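Local coordinates for protein aminopeptidase C (Lactobacillus rhamnosus, PDB 4K7C) that probably trims amino acids from the N-terminal ends of peptides as a cysteine peptidase of the papain-like C1 family, here assembled from six chains, at residues A[101-105]-A[211-216]; A[108-113]-A[204-208]; A[126-130]-A[437-441]; A[132-136]-A[176-181]; A[135-139]-A[169-173]. All blocks are in the same frame, centred on the assembly; numbering follows the deposited sequence.

Interaction 1: residues A[101-105]-A[211-216]; sequences FWDKF and DYRILA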
# COMPACT_ATOMS: atom_id res chain seq x y z
N PHE A 101 -5.50 19.22 -28.03
CA PHE A 101 -5.98 18.71 -29.32
C PHE A 101 -5.51 19.58 -30.53
O PHE A 101 -4.91 19.08 -31.45
CB PHE A 101 -7.53 18.52 -29.28
CG PHE A 101 -8.11 17.92 -30.58
CD1 PHE A 101 -8.52 16.60 -30.68
CD2 PHE A 101 -8.19 18.71 -31.71
CE1 PHE A 101 -9.04 16.12 -31.88
CE2 PHE A 101 -8.67 18.21 -32.90
CZ PHE A 101 -9.04 16.91 -33.00
N TRP A 102 -5.84 20.88 -30.49
CA TRP A 102 -5.60 21.82 -31.56
C TRP A 102 -4.11 22.09 -31.72
O TRP A 102 -3.61 22.15 -32.84
CB TRP A 102 -6.36 23.08 -31.31
CG TRP A 102 -7.84 22.88 -31.44
CD1 TRP A 102 -8.80 23.13 -30.50
CD2 TRP A 102 -8.53 22.38 -32.59
NE1 TRP A 102 -10.04 22.82 -31.02
CE2 TRP A 102 -9.90 22.36 -32.29
CE3 TRP A 102 -8.12 21.96 -33.85
CZ2 TRP A 102 -10.91 21.94 -33.23
CZ3 TRP A 102 -9.09 21.50 -34.77
CH2 TRP A 102 -10.46 21.48 -34.46
N ASP A 103 -3.38 22.06 -30.62
CA ASP A 103 -1.95 22.18 -30.68
C ASP A 103 -1.30 21.04 -31.49
O ASP A 103 -0.50 21.22 -32.47
CB ASP A 103 -1.33 22.27 -29.28
CG ASP A 103 0.16 22.49 -29.33
OD1 ASP A 103 0.57 23.51 -29.94
OD2 ASP A 103 0.94 21.63 -28.73
N LYS A 104 -1.57 19.81 -31.13
CA LYS A 104 -1.11 18.65 -31.88
C LYS A 104 -1.51 18.60 -33.32
O LYS A 104 -0.76 18.23 -34.18
CB LYS A 104 -1.59 17.37 -31.19
CG LYS A 104 -0.99 17.06 -29.85
CD LYS A 104 -0.19 15.80 -29.88
CE LYS A 104 0.65 15.49 -28.61
NZ LYS A 104 1.70 16.47 -28.27
N PHE A 105 -2.76 18.94 -33.60
CA PHE A 105 -3.21 18.91 -34.96
C PHE A 105 -2.51 20.01 -35.80
O PHE A 105 -2.01 19.72 -36.90
CB PHE A 105 -4.72 19.01 -35.02
CG PHE A 105 -5.27 18.70 -36.38
CD1 PHE A 105 -4.93 17.50 -37.02
CD2 PHE A 105 -6.12 19.58 -37.01
CE1 PHE A 105 -5.35 17.21 -38.28
CE2 PHE A 105 -6.58 19.24 -38.30
CZ PHE A 105 -6.23 18.04 -38.90
N ASP A 211 -4.24 12.06 -39.25
CA ASP A 211 -3.85 12.67 -38.00
C ASP A 211 -5.04 13.14 -37.15
O ASP A 211 -5.03 12.98 -35.91
CB ASP A 211 -2.88 13.85 -38.24
CG ASP A 211 -1.66 13.45 -39.07
OD1 ASP A 211 -1.42 12.21 -39.15
OD2 ASP A 211 -0.98 14.40 -39.66
N TYR A 212 -6.04 13.74 -37.81
CA TYR A 212 -7.25 14.15 -37.16
C TYR A 212 -7.89 12.97 -36.41
O TYR A 212 -8.29 13.09 -35.22
CB TYR A 212 -8.23 14.86 -38.15
CG TYR A 212 -9.44 15.44 -37.45
CD1 TYR A 212 -9.42 16.69 -36.91
CD2 TYR A 212 -10.57 14.66 -37.18
CE1 TYR A 212 -10.46 17.20 -36.19
CE2 TYR A 212 -11.65 15.20 -36.47
CZ TYR A 212 -11.57 16.47 -35.99
OH TYR A 212 -12.61 16.97 -35.26
N ARG A 213 -8.01 11.84 -37.07
CA ARG A 213 -8.58 10.64 -36.50
C ARG A 213 -7.78 10.06 -35.30
O ARG A 213 -8.36 9.65 -34.32
CB ARG A 213 -8.79 9.64 -37.59
CG ARG A 213 -9.24 8.30 -37.05
CD ARG A 213 -9.79 7.43 -38.13
NE ARG A 213 -8.84 6.95 -39.10
CZ ARG A 213 -8.79 7.44 -40.36
NH1 ARG A 213 -7.97 6.90 -41.26
NH2 ARG A 213 -9.53 8.52 -40.71
N ILE A 214 -6.45 10.08 -35.40
CA ILE A 214 -5.58 9.68 -34.25
C ILE A 214 -5.82 10.55 -33.03
O ILE A 214 -5.98 10.07 -31.92
CB ILE A 214 -4.07 9.76 -34.68
CG1 ILE A 214 -3.80 8.69 -35.73
CG2 ILE A 214 -3.17 9.69 -33.45
CD1 ILE A 214 -2.47 8.85 -36.46
N LEU A 215 -5.97 11.86 -33.24
CA LEU A 215 -6.29 12.75 -32.14
C LEU A 215 -7.72 12.67 -31.62
O LEU A 215 -7.95 12.77 -30.45
CB LEU A 215 -5.91 14.16 -32.55
CG LEU A 215 -4.46 14.32 -32.82
CD1 LEU A 215 -4.19 15.64 -33.52
CD2 LEU A 215 -3.58 14.31 -31.57
N ALA A 216 -8.70 12.44 -32.51
CA ALA A 216 -10.09 12.30 -32.08
C ALA A 216 -10.21 11.03 -31.26
O ALA A 216 -10.84 11.00 -30.16
CB ALA A 216 -10.97 12.27 -33.31
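Phe101 and Tyr212 both hold CG anti to the backbone nitrogen (chi1 -177° and -174°), so that each ring leaves its own helix across the groove and meets the other. Phe105, one turn after Phe101, swings its ring out in the same direction at chi1 but turns it differently about chi2, and the three rings form a small aromatic cluster. Within it the contacts alternate: the edge of Phe101 is directed at the face of Tyr212 in an offset edge-to-face pair, CZ of Phe101 lying 3.5 Å from CE1 of Tyr212, while Tyr212 turns its own edge to the face of Phe105, the centroids of these last two rings 5.4 Å apart. Leu215 fills the groove between the two phenylalanines. Its CB rests 3.8 Å from CE1 of Phe101, and its CD1 lies against CB of Phe105. The other methyl, CD2, touches CB of Lys104 at 3.7 Å. The lysine chain then bends away, carrying its ammonium to Gln136. No hydrogen bond links the segments, and interlocking of apolar groups does the joining. Their axes run close to antiparallel, at 153°, with a closest approach of 10.2 Å. The pair belongs to helices 96-117 and 197-219; helix 170-192 packs against both through Leu172, and a second subunit brings Phe13 against the Phe105 ring.

Interaction 2: residues A[108-113]-A[204-208]; sequences SNYFYE and KQKML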
# COMPACT_ATOMS: atom_id res chain seq x y z
N SER A 108 1.07 19.12 -36.54
CA SER A 108 1.15 18.11 -37.60
C SER A 108 1.29 18.81 -38.99
O SER A 108 2.28 18.62 -39.71
CB SER A 108 -0.03 17.10 -37.50
OG SER A 108 -0.11 16.38 -36.22
N ASN A 109 0.41 19.77 -39.24
CA ASN A 109 0.46 20.63 -40.41
C ASN A 109 1.71 21.52 -40.48
O ASN A 109 2.35 21.61 -41.56
CB ASN A 109 -0.77 21.54 -40.41
CG ASN A 109 -0.91 22.30 -41.73
OD1 ASN A 109 -1.01 21.64 -42.77
ND2 ASN A 109 -0.93 23.59 -41.67
N TYR A 110 2.04 22.13 -39.35
CA TYR A 110 3.32 22.87 -39.23
C TYR A 110 4.52 22.06 -39.63
O TYR A 110 5.31 22.51 -40.46
CB TYR A 110 3.49 23.51 -37.83
CG TYR A 110 4.33 24.75 -37.83
CD1 TYR A 110 3.74 25.99 -37.90
CD2 TYR A 110 5.70 24.71 -37.73
CE1 TYR A 110 4.44 27.15 -37.88
CE2 TYR A 110 6.43 25.90 -37.73
CZ TYR A 110 5.80 27.10 -37.83
OH TYR A 110 6.45 28.31 -37.81
N PHE A 111 4.62 20.81 -39.13
CA PHE A 111 5.68 19.91 -39.48
C PHE A 111 5.71 19.61 -40.99
O PHE A 111 6.76 19.64 -41.62
CB PHE A 111 5.54 18.61 -38.66
CG PHE A 111 6.50 17.53 -39.08
CD1 PHE A 111 7.80 17.49 -38.57
CD2 PHE A 111 6.08 16.52 -39.91
CE1 PHE A 111 8.65 16.46 -38.98
CE2 PHE A 111 6.90 15.54 -40.34
CZ PHE A 111 8.22 15.48 -39.86
N TYR A 112 4.56 19.33 -41.58
CA TYR A 112 4.52 19.00 -43.00
C TYR A 112 5.02 20.20 -43.81
O TYR A 112 5.70 20.03 -44.84
CB TYR A 112 3.14 18.63 -43.44
CG TYR A 112 2.56 17.38 -42.84
CD1 TYR A 112 3.34 16.25 -42.58
CD2 TYR A 112 1.19 17.29 -42.56
CE1 TYR A 112 2.80 15.06 -42.08
CE2 TYR A 112 0.62 16.11 -42.06
CZ TYR A 112 1.41 15.00 -41.77
OH TYR A 112 0.90 13.79 -41.26
N GLU A 113 4.64 21.39 -43.41
CA GLU A 113 5.02 22.59 -44.15
C GLU A 113 6.53 22.80 -44.00
O GLU A 113 7.23 23.24 -44.96
CB GLU A 113 4.20 23.82 -43.72
CG GLU A 113 2.76 23.78 -44.22
CD GLU A 113 2.70 23.84 -45.75
OE1 GLU A 113 3.55 24.62 -46.29
OE2 GLU A 113 1.87 23.13 -46.37
N LYS A 204 -1.11 15.94 -48.54
CA LYS A 204 -1.09 16.55 -47.19
C LYS A 204 -2.48 16.46 -46.58
O LYS A 204 -2.62 16.18 -45.44
CB LYS A 204 -0.55 17.98 -47.21
CG LYS A 204 -0.23 18.43 -45.80
CD LYS A 204 0.15 19.89 -45.57
CE LYS A 204 -0.92 20.85 -46.08
NZ LYS A 204 -0.53 22.17 -45.59
N GLN A 205 -3.54 16.75 -47.35
CA GLN A 205 -4.90 16.66 -46.80
C GLN A 205 -5.30 15.24 -46.36
O GLN A 205 -5.97 15.10 -45.39
CB GLN A 205 -5.93 17.28 -47.79
CG GLN A 205 -5.63 18.78 -47.93
CD GLN A 205 -5.86 19.54 -46.58
OE1 GLN A 205 -6.84 19.26 -45.91
NE2 GLN A 205 -4.98 20.43 -46.20
N LYS A 206 -4.87 14.22 -47.08
CA LYS A 206 -5.16 12.86 -46.71
C LYS A 206 -4.39 12.55 -45.40
O LYS A 206 -4.98 11.93 -44.50
CB LYS A 206 -4.79 11.90 -47.85
CG LYS A 206 -4.77 10.41 -47.48
CD LYS A 206 -3.73 9.56 -48.26
CE LYS A 206 -3.09 8.40 -47.43
NZ LYS A 206 -1.85 8.79 -46.66
N MSE A 207 -3.14 13.01 -45.32
CA MSE A 207 -2.25 12.80 -44.12
C MSE A 207 -2.89 13.43 -42.90
O MSE A 207 -3.00 12.79 -41.83
CB MSE A 207 -0.88 13.41 -44.29
CG MSE A 207 -0.13 12.67 -45.39
SE MSE A 207 1.44 13.76 -45.86
CE MSE A 207 1.91 12.46 -47.22
N LEU A 208 -3.39 14.63 -43.06
CA LEU A 208 -4.08 15.37 -42.00
C LEU A 208 -5.36 14.71 -41.58
O LEU A 208 -5.65 14.73 -40.38
CB LEU A 208 -4.29 16.84 -42.34
CG LEU A 208 -3.00 17.68 -42.36
CD1 LEU A 208 -3.28 19.04 -42.88
CD2 LEU A 208 -2.38 17.82 -41.02
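Tyr112 is packed closely on several sides, whereas the charged group formed by Lys204 and Glu113 lies toward a partly exposed margin. On the tight side, the selenium of Met207, a selenomethionine in this labelled derivative, sits over one face of the Tyr112 ring, 4.3 Å from its centroid and 15° off the normal, a Met-aromatic contact. Leu208 comes to the ring edge instead, its CD2 3.6 Å from CE2 of Tyr112, and the leucine and tyrosine side chains run alongside one another, pointing opposite ways. CB of Met207 closes on the phenol end, 3.5 Å from OH of Tyr112, whose hydroxyl is bonded onward to Asp211. At the margin Lys204 crosses Asn109 and Glu113 at about a right angle. Its CG stays beside the tyrosine ring, 3.7 Å from CD2 of Tyr112, and a bend at chi3 (57°) turns the ammonium to two acceptors: OD1 of Asn109 at 2.9 Å and OE2 of Glu113 at 2.7 Å, the second a salt bridge that approaches OE2 on its anti side, 20° out of the carboxylate plane. Ser2 of a second subunit adds its carbonyl oxygen to the same ammonium, and Ala3 of that subunit receives the Asn109 amide. Helices 96-117 and 197-219 pair here nearly antiparallel, with helix 170-192 packed on Tyr112 through Leu180 and Leu187.

Interaction 3: residues A[126-130]-A[437-441]; sequences RKVAF and APWDP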
# COMPACT_ATOMS: atom_id res chain seq x y z
N ARG A 126 21.67 19.92 -40.82
CA ARG A 126 21.34 20.23 -39.47
C ARG A 126 19.86 20.59 -39.27
O ARG A 126 19.22 20.15 -38.31
CB ARG A 126 22.25 21.31 -38.97
CG ARG A 126 22.23 21.46 -37.44
CD ARG A 126 23.26 22.48 -37.02
NE ARG A 126 23.24 22.63 -35.59
CZ ARG A 126 24.01 23.46 -34.93
NH1 ARG A 126 24.81 24.32 -35.57
NH2 ARG A 126 23.92 23.51 -33.63
N LYS A 127 19.29 21.37 -40.19
CA LYS A 127 17.90 21.79 -39.99
C LYS A 127 16.92 20.64 -40.27
O LYS A 127 15.88 20.55 -39.61
CB LYS A 127 17.60 23.02 -40.88
CG LYS A 127 18.16 24.32 -40.37
CD LYS A 127 17.81 25.42 -41.39
CE LYS A 127 18.60 26.69 -41.16
NZ LYS A 127 18.18 27.74 -42.16
N VAL A 128 17.19 19.78 -41.25
CA VAL A 128 16.29 18.66 -41.56
C VAL A 128 16.39 17.67 -40.39
O VAL A 128 15.38 17.21 -39.85
CB VAL A 128 16.53 17.99 -42.93
CG1 VAL A 128 15.64 16.78 -43.09
CG2 VAL A 128 16.23 19.07 -44.02
N ALA A 129 17.64 17.49 -39.90
CA ALA A 129 17.81 16.54 -38.76
C ALA A 129 17.07 17.05 -37.55
O ALA A 129 16.47 16.25 -36.84
CB ALA A 129 19.26 16.35 -38.41
N PHE A 130 17.09 18.35 -37.32
CA PHE A 130 16.39 18.95 -36.13
C PHE A 130 14.88 18.77 -36.16
O PHE A 130 14.25 18.38 -35.17
CB PHE A 130 16.77 20.43 -36.09
CG PHE A 130 16.17 21.15 -34.94
CD1 PHE A 130 16.75 21.09 -33.71
CD2 PHE A 130 14.99 21.83 -35.10
CE1 PHE A 130 16.19 21.74 -32.65
CE2 PHE A 130 14.43 22.50 -34.03
CZ PHE A 130 15.04 22.43 -32.81
N ALA A 437 18.47 30.81 -34.68
CA ALA A 437 18.54 29.45 -35.20
C ALA A 437 17.51 28.51 -34.51
O ALA A 437 17.13 28.68 -33.40
CB ALA A 437 19.98 28.90 -34.99
N PRO A 438 17.08 27.41 -35.18
CA PRO A 438 16.01 26.55 -34.61
C PRO A 438 16.31 25.96 -33.21
O PRO A 438 15.40 25.72 -32.37
CB PRO A 438 15.87 25.44 -35.65
CG PRO A 438 16.33 26.07 -36.93
CD PRO A 438 17.40 27.06 -36.58
N TRP A 439 17.59 25.68 -33.03
CA TRP A 439 18.17 24.99 -31.86
C TRP A 439 18.64 26.05 -30.87
O TRP A 439 19.34 25.76 -29.90
CB TRP A 439 19.39 24.12 -32.34
CG TRP A 439 20.29 24.79 -33.33
CD1 TRP A 439 21.27 25.69 -33.08
CD2 TRP A 439 20.21 24.66 -34.73
NE1 TRP A 439 21.84 26.14 -34.27
CE2 TRP A 439 21.24 25.46 -35.30
CE3 TRP A 439 19.41 23.91 -35.58
CZ2 TRP A 439 21.40 25.59 -36.67
CZ3 TRP A 439 19.62 24.00 -36.93
CH2 TRP A 439 20.58 24.84 -37.47
N ASP A 440 18.31 27.32 -31.11
CA ASP A 440 18.55 28.34 -30.05
C ASP A 440 17.91 27.97 -28.73
O ASP A 440 16.82 27.41 -28.67
CB ASP A 440 18.03 29.73 -30.48
CG ASP A 440 18.59 30.85 -29.60
OD1 ASP A 440 17.98 31.16 -28.55
OD2 ASP A 440 19.60 31.45 -30.05
N PRO A 441 18.57 28.34 -27.58
CA PRO A 441 17.90 27.99 -26.37
C PRO A 441 16.58 28.63 -26.11
O PRO A 441 15.84 28.08 -25.35
CB PRO A 441 18.83 28.45 -25.25
CG PRO A 441 19.99 29.01 -25.90
CD PRO A 441 19.98 28.71 -27.34
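A type I beta turn, closed by the bond from Asp440 N to Ala437 O, offers Pro438 and Trp439 from its two corner positions to the first turn of a helix, where Arg126 and Phe130 receive them. The principal element is a cation-pi stack. The guanidinium of Arg126 lies flat on the indole of Trp439, centres 3.6 Å apart and planes within 6° of parallel. Because the arginine chain is fully extended, its methylenes are laid along the same face, and CD stands 3.8 Å from the centroid of the six-membered ring of Trp439 in a CH-pi contact. The opposite face of the indole is covered from within the turn by CB of Ala437. At the far rim CG of Lys127 approaches CZ3 of Trp439 to 3.8 Å, edge-on. The indole owes its position to chi1 of 42°, which sets CG of Trp439 between its backbone nitrogen and carbonyl carbon and folds the ring system back beside the turn. Phe130 covers the backbone of the corner: its CZ is 3.3 Å from O of Pro438, and CB of Pro438 makes an off-centre CH-pi contact with its ring. With only the methyl of an alanine where the Trp439 indole stands, the Arg126 guanidinium would probably lose its stacking surface and be freer to turn. Arg126 also reaches the carbonyl of Asp124 in a second subunit, and Lys127 pairs with Glu280. The contact thus fastens the loop after strand 434-436 to the start of helix 126-133.

Interaction 4: residues A[132-136]-A[176-181]; sequences LATPQ and LNLKLR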
# COMPACT_ATOMS: atom_id res chain seq x y z
N LEU A 132 13.31 16.31 -37.84
CA LEU A 132 12.94 14.89 -37.79
C LEU A 132 13.19 14.34 -36.39
O LEU A 132 12.58 13.31 -36.03
CB LEU A 132 13.67 14.09 -38.81
CG LEU A 132 13.30 14.49 -40.21
CD1 LEU A 132 14.21 13.82 -41.22
CD2 LEU A 132 11.85 14.15 -40.53
N ALA A 133 14.10 14.97 -35.67
CA ALA A 133 14.44 14.49 -34.32
C ALA A 133 13.24 14.70 -33.38
O ALA A 133 13.01 13.87 -32.51
CB ALA A 133 15.70 15.14 -33.77
N THR A 134 12.47 15.78 -33.60
CA THR A 134 11.34 16.07 -32.77
C THR A 134 10.16 16.57 -33.59
O THR A 134 9.90 17.80 -33.63
CB THR A 134 11.68 17.09 -31.68
OG1 THR A 134 12.94 16.79 -31.11
CG2 THR A 134 10.69 17.04 -30.61
N PRO A 135 9.50 15.66 -34.34
CA PRO A 135 8.46 16.20 -35.24
C PRO A 135 7.41 17.09 -34.59
O PRO A 135 7.08 18.16 -35.10
CB PRO A 135 7.85 14.92 -35.86
CG PRO A 135 8.92 13.92 -35.75
CD PRO A 135 9.53 14.20 -34.42
N GLN A 136 6.89 16.66 -33.45
CA GLN A 136 6.16 17.53 -32.58
C GLN A 136 6.45 17.12 -31.14
O GLN A 136 7.08 16.10 -30.91
CB GLN A 136 4.68 17.47 -32.89
CG GLN A 136 4.12 16.05 -32.85
CD GLN A 136 3.70 15.63 -31.44
OE1 GLN A 136 3.00 16.36 -30.70
NE2 GLN A 136 4.12 14.46 -31.06
N LEU A 176 2.27 9.45 -33.05
CA LEU A 176 2.09 10.59 -33.95
C LEU A 176 3.46 10.92 -34.62
O LEU A 176 3.52 11.23 -35.81
CB LEU A 176 1.48 11.78 -33.23
CG LEU A 176 1.25 13.05 -34.08
CD1 LEU A 176 0.33 12.69 -35.23
CD2 LEU A 176 0.66 14.06 -33.14
N ASN A 177 4.52 10.82 -33.85
CA ASN A 177 5.86 11.08 -34.39
C ASN A 177 6.18 10.09 -35.48
O ASN A 177 6.76 10.44 -36.51
CB ASN A 177 6.89 11.10 -33.24
CG ASN A 177 6.85 12.36 -32.48
OD1 ASN A 177 6.22 13.37 -32.86
ND2 ASN A 177 7.51 12.35 -31.35
N LEU A 178 5.77 8.84 -35.28
CA LEU A 178 6.04 7.79 -36.27
C LEU A 178 5.30 8.14 -37.56
O LEU A 178 5.86 8.18 -38.68
CB LEU A 178 5.60 6.48 -35.74
CG LEU A 178 5.37 5.33 -36.73
CD1 LEU A 178 6.58 5.06 -37.60
CD2 LEU A 178 4.89 4.06 -36.05
N LYS A 179 4.04 8.51 -37.37
CA LYS A 179 3.16 8.90 -38.51
C LYS A 179 3.79 10.10 -39.29
O LYS A 179 3.89 10.08 -40.55
CB LYS A 179 1.75 9.25 -38.00
CG LYS A 179 0.78 9.74 -39.08
CD LYS A 179 0.56 8.77 -40.20
CE LYS A 179 -0.72 9.04 -40.99
NZ LYS A 179 -0.80 10.39 -41.44
N LEU A 180 4.20 11.13 -38.58
CA LEU A 180 4.74 12.32 -39.20
C LEU A 180 6.01 12.03 -39.93
O LEU A 180 6.19 12.47 -41.09
CB LEU A 180 4.95 13.44 -38.23
CG LEU A 180 3.73 13.98 -37.51
CD1 LEU A 180 4.14 14.96 -36.43
CD2 LEU A 180 2.72 14.59 -38.53
N ARG A 181 6.85 11.20 -39.32
CA ARG A 181 8.10 10.78 -40.03
C ARG A 181 7.88 9.98 -41.31
O ARG A 181 8.53 10.19 -42.35
CB ARG A 181 9.03 10.04 -39.03
CG ARG A 181 9.68 10.90 -38.00
CD ARG A 181 10.49 10.03 -37.04
NE ARG A 181 11.09 10.85 -36.00
CZ ARG A 181 11.00 10.67 -34.69
NH1 ARG A 181 10.27 9.69 -34.14
NH2 ARG A 181 11.73 11.48 -33.94
O HOH W 1 8.10 14.31 -29.25
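The carbonyl oxygen of Leu132 takes two hydrogen bonds from one side of the Arg181 guanidinium, NE and NH2 each at 2.9 Å. Extended from CG to NE, the arginine chain carries its guanidinium out to this oxygen, which lies in the group's plane, the NE bond running nearly along the C=O axis. Helix 126-133 is ending here, where Thr134 leaves helical geometry, so these donors serve a carbonyl near the helix end. NE2 of Gln136 donates to OD1 of Asn177 at 3.0 Å from 49° above the carbonyl plane, while its OE1 accepts from the ammonium of Lys104. Gln136 N adds a weak bond to that OD1, and a water links Gln136 O, at 2.6 Å, with Asn177 ND2. Beyond these, Pro135 lays its ring over one face of the Arg181 guanidinium, with CD 3.5 Å from NH2 of Arg181. Leu180 CD1 reaches CB of Pro135 at 3.8 Å and also touches CG of Gln136, while Leu176 CD2 rests against the glutamine's CD. Helix 170-192 is joined to the exit of helix 126-133, with Phe111 of helix 96-117 touching Pro135 and Leu180, and Glu359 of a second subunit pairing with Arg181.

Interaction 5: residues A[135-139]-A[169-173]; sequences PQQDG and SNELN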
# COMPACT_ATOMS: atom_id res chain seq x y z
N PRO A 135 9.50 15.66 -34.34
CA PRO A 135 8.46 16.20 -35.24
C PRO A 135 7.41 17.09 -34.59
O PRO A 135 7.08 18.16 -35.10
CB PRO A 135 7.85 14.92 -35.86
CG PRO A 135 8.92 13.92 -35.75
CD PRO A 135 9.53 14.20 -34.42
N GLN A 136 6.89 16.66 -33.45
CA GLN A 136 6.16 17.53 -32.58
C GLN A 136 6.45 17.12 -31.14
O GLN A 136 7.08 16.10 -30.91
CB GLN A 136 4.68 17.47 -32.89
CG GLN A 136 4.12 16.05 -32.85
CD GLN A 136 3.70 15.63 -31.44
OE1 GLN A 136 3.00 16.36 -30.70
NE2 GLN A 136 4.12 14.46 -31.06
N GLN A 137 5.97 17.90 -30.20
CA GLN A 137 6.06 17.55 -28.80
C GLN A 137 4.96 18.25 -28.04
O GLN A 137 4.24 19.09 -28.57
CB GLN A 137 7.44 17.94 -28.28
CG GLN A 137 7.79 19.42 -28.38
CD GLN A 137 9.22 19.74 -27.94
OE1 GLN A 137 9.52 19.63 -26.79
NE2 GLN A 137 10.08 20.17 -28.87
N ASP A 138 4.84 17.93 -26.77
CA ASP A 138 3.83 18.57 -25.89
C ASP A 138 4.05 20.02 -25.61
O ASP A 138 3.07 20.73 -25.47
CB ASP A 138 3.68 17.84 -24.54
CG ASP A 138 3.01 16.47 -24.64
OD1 ASP A 138 2.64 15.94 -25.73
OD2 ASP A 138 2.90 15.79 -23.58
N GLY A 139 5.31 20.47 -25.47
CA GLY A 139 5.60 21.80 -25.07
C GLY A 139 5.33 22.93 -26.06
O GLY A 139 5.24 22.72 -27.30
N SER A 169 0.63 11.18 -22.18
CA SER A 169 0.74 11.41 -23.61
C SER A 169 1.83 10.65 -24.33
O SER A 169 1.99 10.78 -25.56
CB SER A 169 0.97 12.88 -23.87
OG SER A 169 2.10 13.36 -23.12
N ASN A 170 2.61 9.87 -23.58
CA ASN A 170 3.76 9.18 -24.21
C ASN A 170 3.42 8.35 -25.44
O ASN A 170 4.07 8.47 -26.47
CB ASN A 170 4.56 8.38 -23.19
CG ASN A 170 5.38 9.26 -22.23
N GLU A 171 2.38 7.53 -25.37
CA GLU A 171 2.01 6.64 -26.49
C GLU A 171 1.49 7.46 -27.72
O GLU A 171 1.82 7.17 -28.90
CB GLU A 171 0.98 5.60 -26.07
CG GLU A 171 1.33 4.56 -24.94
CD GLU A 171 0.08 4.03 -23.99
OE1 GLU A 171 -1.06 3.60 -24.46
OE2 GLU A 171 0.26 4.00 -22.69
N LEU A 172 0.73 8.50 -27.44
CA LEU A 172 0.26 9.39 -28.50
C LEU A 172 1.46 10.07 -29.17
O LEU A 172 1.51 10.11 -30.38
CB LEU A 172 -0.77 10.41 -27.96
CG LEU A 172 -1.12 11.62 -28.87
CD1 LEU A 172 -1.71 11.07 -30.15
CD2 LEU A 172 -2.00 12.58 -28.15
N ASN A 173 2.40 10.62 -28.41
CA ASN A 173 3.56 11.26 -29.07
C ASN A 173 4.35 10.23 -29.88
O ASN A 173 4.79 10.54 -31.00
CB ASN A 173 4.49 11.95 -28.08
CG ASN A 173 3.86 13.21 -27.56
OD1 ASN A 173 3.35 14.01 -28.34
ND2 ASN A 173 3.83 13.37 -26.27
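Asp138 OD1 accepts from ND2 of Asn173 at 2.9 Å and also from the ammonium of Lys104, while the other carboxylate oxygen, OD2, takes the hydroxyl of Ser169 at 2.6 Å on its syn lone pair and the backbone nitrogen of Gly68. Both oxygens are therefore held from more than one direction, which fixes the rotation of the carboxylate. CG of Asp138 lies beside its backbone nitrogen, anti to the carbonyl carbon, which turns the carboxylate to the helix start. The asparagine does not come in the carboxylate plane: ND2 stands above it, 47° out, although the acceptor lies in the plane of the Asn173 amide. The other end of that amide is used as well. OD1 of Asn173 receives NE2 of Gln136 at 2.9 Å, in a bond bent little from straight (163°), with the two amide planes 25° apart; OE1 of Gln136 accepts from the same Lys104 ammonium. Asn173 thus relays between the glutamine and the aspartate, and each bond selects the same orientation of its amide. If the methyl of an alanine replaced the Asp138 carboxylate, Ser169 OG and Asn173 ND2 would probably lose an acceptor, and Lys104 its counter-charge. Gly68 lies just before helix 70-87, whose start carries the nucleophile in papain-like peptidases, which places the network close to that region. The loop between helices 126-133 and 142-152 is in this way tied to the start of helix 170-192, with helix 96-117 adding Phe100 beside Asp138 and Ser169.

Four of the five contacts form one connected body. Interactions 1 and 2 are successive levels of the same pair, helices 96-117 and 197-219, with centres about 11 Å apart. Interactions 4 and 5 share Pro135 and Gln136, lie about 9 Å apart between centres, and both use helix 170-192. Lys104 joins interaction 1 to both of these, and Lys179 of 176-181 bridges to Asp211. Along the chain, interactions 4 and 5 fall within the span enclosed by 1 and 2, whereas interaction 3, on the same helix 126-133 as interaction 4 and about 15 Å from it between centres, ties that helix to the C-terminal end. All five touch a second subunit, so fold and assembly meet here.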